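Leucine aminopeptidase (Parabacteroides distasonis, PDB 3TC8) probably acts as a zinc-dependent exopeptidase of the M28 family, removing amino-terminal residues from peptides. Local coordinates at residues 209-214 and 239-244. Sequence-based numbering, arbitrary orientation.
Sequences FFKEQQ and FINAAG
Two bonds grip the backbone of Lys211: its N donates to Ala242 O (2.9 Å, 170° at the hydrogen), and its O accepts from Gly244 N at 2.8 Å, from above the carbonyl plane. The lysine chain is extended beyond CG, running beside Asn241, and NZ forms a salt bridge with Glu224 of helix 213-233. In the asparagine conformer described, one of two, Lys211 NZ also donates to Asn241 OD1 at 2.6 Å, nearly on the extension of the amide C=O (angle at OD1 162°). An alanine at Lys211 would probably leave Glu224 without its cationic mate, and Asn241 OD1, in this conformer, without a donor. Upstream, Ile240 N donates to Phe209 O at 2.9 Å; downstream, Gln213 NE2 bonds Gly244 O at 3.1 Å, with Gly244 O lying close to the plane of the Gln213 amide.

Packing differs on the two faces. Phe210 lays its ring over Ile240, whose CB sits 4.1 Å from the ring centroid and 7° off the normal, a CH-pi contact. With Lys211, Phe209 and Phe239 share the other face, where CD2 of Phe209 points onto the centre of the Phe239 ring in an edge-to-face pair (centroids 5.0 Å apart).

Phe209–Phe239 and Lys211–Ala243 are parallel bridges whose register shifts by two, defining a beta bulge around the inverse gamma turn at Asn241; the intervening helix 213-233 makes this a small beta-alpha-beta crossover.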
# COMPACT_ATOMS: atom_id res chain seq x y z
N PHE A 209 -5.83 4.00 -12.55
CA PHE A 209 -4.45 3.68 -12.33
C PHE A 209 -3.68 3.90 -13.62
O PHE A 209 -3.86 3.17 -14.61
CB PHE A 209 -4.27 2.21 -11.89
CG PHE A 209 -5.22 1.78 -10.78
CD1 PHE A 209 -5.41 2.53 -9.64
CD2 PHE A 209 -5.91 0.57 -10.89
CE1 PHE A 209 -6.25 2.12 -8.63
CE2 PHE A 209 -6.74 0.15 -9.87
CZ PHE A 209 -6.93 0.91 -8.76
N PHE A 210 -2.84 4.95 -13.64
CA PHE A 210 -2.00 5.24 -14.79
C PHE A 210 -0.63 4.61 -14.56
O PHE A 210 -0.27 4.17 -13.47
CB PHE A 210 -1.88 6.77 -14.95
CG PHE A 210 -3.10 7.45 -15.52
CD1 PHE A 210 -4.23 7.68 -14.76
CD2 PHE A 210 -3.09 7.83 -16.83
CE1 PHE A 210 -5.32 8.30 -15.29
CE2 PHE A 210 -4.21 8.46 -17.38
CZ PHE A 210 -5.30 8.69 -16.61
N LYS A 211 0.15 4.56 -15.64
CA LYS A 211 1.50 4.00 -15.54
C LYS A 211 2.40 5.08 -14.91
O LYS A 211 2.72 6.11 -15.55
CB LYS A 211 1.99 3.57 -16.92
CG LYS A 211 1.11 2.53 -17.56
CD LYS A 211 1.62 2.14 -18.92
CE LYS A 211 0.72 1.25 -19.67
NZ LYS A 211 1.29 0.97 -21.04
N GLU A 212 2.76 4.89 -13.65
CA GLU A 212 3.43 5.94 -12.90
C GLU A 212 4.90 6.07 -13.33
O GLU A 212 5.53 5.09 -13.67
CB GLU A 212 3.20 5.61 -11.41
CG GLU A 212 3.74 6.62 -10.42
CD GLU A 212 5.22 6.54 -10.15
OE1 GLU A 212 5.74 5.40 -10.09
OE2 GLU A 212 5.86 7.62 -9.98
N GLN A 213 5.42 7.28 -13.28
CA GLN A 213 6.74 7.53 -13.92
C GLN A 213 7.90 6.82 -13.26
O GLN A 213 8.72 6.24 -13.95
CB GLN A 213 7.05 9.03 -13.96
CG GLN A 213 6.26 9.75 -14.98
CD GLN A 213 6.52 9.30 -16.37
OE1 GLN A 213 7.66 9.06 -16.75
NE2 GLN A 213 5.43 9.04 -17.11
N GLN A 214 7.96 6.80 -11.91
CA GLN A 214 9.08 6.13 -11.27
C GLN A 214 9.03 4.62 -11.52
O GLN A 214 10.05 3.96 -11.71
CB GLN A 214 9.12 6.40 -9.77
CG GLN A 214 9.24 7.88 -9.44
CD GLN A 214 9.66 8.09 -8.00
OE1 GLN A 214 10.86 8.06 -7.69
NE2 GLN A 214 8.71 8.28 -7.11
N PHE A 239 -7.12 0.13 -15.17
CA PHE A 239 -5.72 0.20 -15.54
C PHE A 239 -5.59 0.89 -16.87
O PHE A 239 -5.61 0.26 -17.93
CB PHE A 239 -5.11 -1.20 -15.56
CG PHE A 239 -4.94 -1.80 -14.19
CD1 PHE A 239 -5.99 -2.43 -13.53
CD2 PHE A 239 -3.71 -1.79 -13.55
CE1 PHE A 239 -5.84 -2.98 -12.27
CE2 PHE A 239 -3.55 -2.32 -12.31
CZ PHE A 239 -4.60 -2.92 -11.69
N ILE A 240 -5.42 2.20 -16.80
CA ILE A 240 -5.45 3.06 -18.01
C ILE A 240 -4.13 2.90 -18.75
O ILE A 240 -3.06 2.98 -18.13
CB ILE A 240 -5.63 4.54 -17.63
CG1 ILE A 240 -6.82 4.73 -16.67
CG2 ILE A 240 -5.80 5.37 -18.89
CD1 ILE A 240 -8.16 4.22 -17.17
N ASN A 241 -4.20 2.65 -20.06
CA ASN A 241 -3.02 2.40 -20.86
C ASN A 241 -2.39 3.72 -21.28
O ASN A 241 -2.39 4.07 -22.48
CB ASN A 241 -3.39 1.57 -22.08
CG ASN A 241 -2.18 0.87 -22.70
OD1 ASN A 241 -1.13 0.67 -22.04
ND2 ASN A 241 -2.32 0.47 -23.97
N ALA A 242 -1.87 4.44 -20.31
CA ALA A 242 -1.30 5.73 -20.51
C ALA A 242 -0.34 6.04 -19.40
O ALA A 242 -0.54 5.62 -18.26
CB ALA A 242 -2.36 6.83 -20.64
N ALA A 243 0.65 6.87 -19.68
CA ALA A 243 1.59 7.38 -18.69
C ALA A 243 0.94 8.39 -17.77
O ALA A 243 0.15 9.24 -18.20
CB ALA A 243 2.81 8.02 -19.36
N GLY A 244 1.20 8.22 -16.48
CA GLY A 244 0.77 9.14 -15.48
C GLY A 244 1.89 10.04 -15.07
O GLY A 244 2.88 10.21 -15.75